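Response regulator FixJ (Bradyrhizobium japonicum, PDB 5XSO) acts as the response regulator of an oxygen-sensing two-component system, inducing nifA and fixK expression once activated by the kinase FixL. Local coordinates at residues A143-I146 with A147-A151; V191-K194 with M195-N198. All coordinates share one frame; numbering follows the deposited sequence.

Contact 1 of 2, residues A143-I146 with A147-A151; sequences AQDI and AARVA
Asp145 and Arg149, one helical turn apart, form a salt bridge in which a single carboxylate oxygen, OD2, takes both bonds. Arg149 NE lies 2.7 Å from Asp145 OD2 and approaches nearly in line with its C-O bond; Arg149 NH2 reaches the same oxygen on its anti side, tilted out of the carboxylate plane, and both bonds are bent. OD2 sits almost exactly in the guanidinium plane, at the edge that carries NE and NH2, while the carboxylate itself is turned 68° against that plane. With CG of Asp145 swung opposite its backbone N (chi1 -171°), the carboxylate is carried toward the following turn, where it crosses the end of Arg149. Arg149 bends at chi3 (-133°), bringing its flat end back over Ile146, whose CG1 stands 4.2 Å above the centre of one guanidinium face. Arg149 NH1 bonds the carbonyl O of Met195 at the end of helix 184-195. Replacing Arg149 by a leucine would probably leave the Asp145 carboxylate without its charge partner and Met195 O without this donor. Beneath the side chains, backbone bonds run from Ala147 N to Ala143 O and from Val150 N to Ile146 O, both 2.9 Å. On the apolar side, Ile146 CG2 meets Val150 CG2 at 4.4 Å, and Ile146 also packs on Leu206 and Arg209. The arrangement is an i to i+4 salt bridge on an alpha-helix, 140-152, with an apolar flank packed against helix 200-209 of the LuxR-type DNA-binding domain.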
loop_
_atom_site.group_PDB
_atom_site.type_symbol
_atom_site.label_atom_id
_atom_site.label_comp_id
_atom_site.label_asym_id
_atom_site.label_seq_id
_atom_site.Cartn_x
_atom_site.Cartn_y
_atom_site.Cartn_z
ATOM N N ALA A 143 -3.730 -7.681 7.875
ATOM C CA ALA A 143 -2.447 -7.040 8.172
ATOM C C ALA A 143 -2.643 -5.854 9.106
ATOM O O ALA A 143 -1.805 -5.587 9.970
ATOM C CB ALA A 143 -1.760 -6.592 6.884
ATOM N N GLN A 144 -3.762 -5.145 8.973
ATOM C CA GLN A 144 -3.981 -4.073 9.926
ATOM C C GLN A 144 -4.337 -4.626 11.293
ATOM O O GLN A 144 -3.988 -4.015 12.313
ATOM C CB GLN A 144 -5.051 -3.123 9.414
ATOM C CG GLN A 144 -4.519 -2.132 8.302
ATOM C CD GLN A 144 -2.982 -1.862 8.394
ATOM O OE1 GLN A 144 -2.190 -2.423 7.621
ATOM N NE2 GLN A 144 -2.571 -1.011 9.353
ATOM N N ASP A 145 -5.016 -5.784 11.345
ATOM C CA ASP A 145 -5.265 -6.398 12.644
ATOM C C ASP A 145 -3.945 -6.807 13.297
ATOM O O ASP A 145 -3.739 -6.550 14.484
ATOM C CB ASP A 145 -6.208 -7.602 12.534
ATOM C CG ASP A 145 -6.657 -8.126 13.927
ATOM O OD1 ASP A 145 -7.661 -7.606 14.475
ATOM O OD2 ASP A 145 -5.984 -9.032 14.490
ATOM N N ILE A 146 -3.030 -7.395 12.523
ATOM C CA ILE A 146 -1.742 -7.818 13.064
ATOM C C ILE A 146 -0.957 -6.616 13.573
ATOM O O ILE A 146 -0.376 -6.649 14.669
ATOM C CB ILE A 146 -0.951 -8.605 12.007
ATOM C CG1 ILE A 146 -1.630 -9.950 11.741
ATOM C CG2 ILE A 146 0.503 -8.833 12.456
ATOM C CD1 ILE A 146 -1.077 -10.670 10.552
ATOM N N ALA A 147 -0.919 -5.543 12.781
ATOM C CA ALA A 147 -0.234 -4.332 13.224
ATOM C C ALA A 147 -0.829 -3.815 14.524
ATOM O O ALA A 147 -0.102 -3.316 15.398
ATOM C CB ALA A 147 -0.322 -3.246 12.136
ATOM N N ALA A 148 -2.155 -3.876 14.651
ATOM C CA ALA A 148 -2.771 -3.457 15.894
ATOM C C ALA A 148 -2.273 -4.321 17.049
ATOM O O ALA A 148 -2.025 -3.808 18.150
ATOM C CB ALA A 148 -4.287 -3.540 15.796
ATOM N N ARG A 149 -2.163 -5.635 16.817
ATOM C CA ARG A 149 -1.656 -6.536 17.848
ATOM C C ARG A 149 -0.246 -6.133 18.246
ATOM O O ARG A 149 0.072 -6.046 19.436
ATOM C CB ARG A 149 -1.680 -7.982 17.347
ATOM C CG ARG A 149 -3.083 -8.573 17.265
ATOM C CD ARG A 149 -3.018 -10.040 16.792
ATOM N NE ARG A 149 -3.984 -10.299 15.735
ATOM C CZ ARG A 149 -4.015 -11.397 14.972
ATOM N NH1 ARG A 149 -3.136 -12.387 15.167
ATOM N NH2 ARG A 149 -4.939 -11.516 14.013
ATOM N N VAL A 150 0.608 -5.867 17.251
ATOM C CA VAL A 150 1.991 -5.471 17.547
ATOM C C VAL A 150 2.010 -4.173 18.339
ATOM O O VAL A 150 2.797 -4.021 19.280
ATOM C CB VAL A 150 2.798 -5.332 16.241
ATOM C CG1 VAL A 150 4.192 -4.730 16.541
ATOM C CG2 VAL A 150 2.902 -6.703 15.518
ATOM N N ALA A 151 1.156 -3.217 17.957
ATOM C CA ALA A 151 1.091 -1.954 18.674
ATOM C C ALA A 151 0.583 -2.133 20.091
ATOM O O ALA A 151 0.881 -1.289 20.944
ATOM C CB ALA A 151 0.203 -0.941 17.922
#

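Contact 2 of 2, residues V191-K194 with M195-N198; sequences VMTK and MQAN. With GOL (glycerol), chain C; FMT (formic acid), chain I.
A Schellman motif ends helix 184-195 here, with Gln196 as its C-prime residue at positive phi (55°). Ala197 N donates to Met192 O at 3.0 Å, in the carbonyl plane, and a weak bond joins Gln196 N to Thr193 O. The Gln196 side chain reinforces the turn: folded back at chi2 (-70°), it brings NE2 to 2.7 Å from Thr193 O. That bond is nearly straight, 171° at the hydrogen, and uses a carbonyl lone pair with the acceptor close to the amide plane. On the buried flank Val191 CG1 touches Met195 CG at 4.2 Å, and both residues pack on Met161 and Leu203. Lys194 runs out extended to a salt bridge with Glu157, its NZ also making a weak bond to a formic acid molecule, probably from the crystallisation liquor. A glycerol, probably of the same origin, shares a hydrogen bond with Thr193 OG1 through O1, while its O2 donates to Ala197 O at 2.6 Å. Thr193 O thus accepts a bond from the Gln196 side-chain amide as well as a weak backbone bond, so this carbonyl and that of Met192 are satisfied by the turn itself, whereas Met195 O is met from helix 140-152.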
loop_
_atom_site.group_PDB
_atom_site.type_symbol
_atom_site.label_atom_id
_atom_site.label_comp_id
_atom_site.label_asym_id
_atom_site.label_seq_id
_atom_site.Cartn_x
_atom_site.Cartn_y
_atom_site.Cartn_z
ATOM N N VAL A 191 3.395 -11.723 25.012
ATOM C CA VAL A 191 3.583 -11.652 23.568
ATOM C C VAL A 191 2.688 -12.673 22.856
ATOM O O VAL A 191 1.989 -12.352 21.879
ATOM C CB VAL A 191 5.070 -11.870 23.203
ATOM C CG1 VAL A 191 5.195 -12.121 21.670
ATOM C CG2 VAL A 191 5.844 -10.562 23.542
ATOM N N MET A 192 2.755 -13.929 23.281
ATOM C CA MET A 192 2.002 -14.958 22.574
ATOM C C MET A 192 0.500 -14.679 22.639
ATOM O O MET A 192 -0.224 -14.858 21.635
ATOM C CB MET A 192 2.371 -16.325 23.150
ATOM C CG MET A 192 3.910 -16.545 23.131
ATOM S SD MET A 192 4.656 -16.447 21.461
ATOM C CE MET A 192 4.171 -17.965 20.724
ATOM N N THR A 193 -0.003 -14.231 23.803
ATOM C CA THR A 193 -1.444 -13.944 23.948
ATOM C C THR A 193 -1.879 -12.741 23.108
ATOM O O THR A 193 -2.903 -12.794 22.400
ATOM C CB THR A 193 -1.782 -13.720 25.434
ATOM O OG1 THR A 193 -1.447 -14.898 26.155
ATOM C CG2 THR A 193 -3.314 -13.449 25.628
ATOM N N LYS A 194 -1.112 -11.645 23.160
ATOM C CA LYS A 194 -1.494 -10.442 22.442
ATOM C C LYS A 194 -1.384 -10.649 20.940
ATOM O O LYS A 194 -2.229 -10.165 20.180
ATOM C CB LYS A 194 -0.605 -9.269 22.882
ATOM C CG LYS A 194 -0.934 -8.697 24.262
ATOM C CD LYS A 194 -0.032 -7.515 24.552
ATOM C CE LYS A 194 -0.418 -6.836 25.919
ATOM N NZ LYS A 194 0.465 -5.626 26.202
ATOM N N MET A 195 -0.401 -11.425 20.503
ATOM C CA MET A 195 -0.244 -11.705 19.086
ATOM C C MET A 195 -1.132 -12.848 18.601
ATOM O O MET A 195 -1.291 -13.012 17.384
ATOM C CB MET A 195 1.214 -12.025 18.760
ATOM C CG MET A 195 2.193 -10.892 18.933
ATOM S SD MET A 195 1.753 -9.377 18.020
ATOM C CE MET A 195 1.772 -10.118 16.409
ATOM N N GLN A 196 -1.716 -13.600 19.519
ATOM C CA GLN A 196 -2.463 -14.831 19.210
ATOM C C GLN A 196 -1.591 -15.794 18.416
ATOM O O GLN A 196 -1.973 -16.304 17.344
ATOM C CB GLN A 196 -3.770 -14.495 18.473
ATOM C CG GLN A 196 -4.720 -13.837 19.498
ATOM C CD GLN A 196 -5.227 -14.849 20.559
ATOM O OE1 GLN A 196 -6.119 -15.655 20.263
ATOM N NE2 GLN A 196 -4.675 -14.788 21.823
ATOM N N ALA A 197 -0.357 -15.984 18.898
ATOM C CA ALA A 197 0.596 -16.886 18.250
ATOM C C ALA A 197 0.687 -18.147 19.106
ATOM O O ALA A 197 0.780 -18.051 20.339
ATOM C CB ALA A 197 1.987 -16.235 18.114
ATOM N N ASN A 198 0.699 -19.303 18.467
ATOM C CA ASN A 198 0.734 -20.595 19.157
ATOM C C ASN A 198 2.141 -21.195 19.211
ATOM O O ASN A 198 2.318 -22.313 19.712
ATOM C CB ASN A 198 -0.189 -21.555 18.441
ATOM C CG ASN A 198 -1.657 -21.202 18.590
ATOM O OD1 ASN A 198 -2.502 -21.742 17.773
ATOM N ND2 ASN A 198 -2.002 -20.424 19.561
HETATM C C1 GOL C . -1.452 -18.065 24.284
HETATM O O1 GOL C . -2.551 -17.313 24.745
HETATM C C2 GOL C . -1.551 -18.091 22.756
HETATM O O2 GOL C . -0.677 -19.084 22.221
HETATM C C3 GOL C . -2.974 -18.139 22.203
HETATM O O3 GOL C . -2.822 -18.216 20.768
HETATM C C FMT I . -0.232 -3.452 28.305
HETATM O O1 FMT I . -0.016 -2.562 27.475
HETATM O O2 FMT I . -1.094 -4.330 28.181
#

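How the contacts relate
Contact 1 comes first along the chain, within helix 140-152; contact 2 follows at the end of helix 184-195, where the chain turns towards helix 200-209. Their centres are about 12 Å apart, and they meet directly: beside the Arg149 to Met195 bond, Val150 CG2 packs on Met195 CE at 3.7 Å and Arg149 CG lies 3.4 Å from Lys194 O. Leu206 of helix 200-209 touches Ile146 and Arg149 from contact 1, and Met195 and Ala197 from contact 2. Helix 140-152, which follows helix 119-138 in the chain, is thereby joined to the LuxR-type DNA-binding domain, whose helix-turn-helix spans 170-189, in this unphosphorylated monomer.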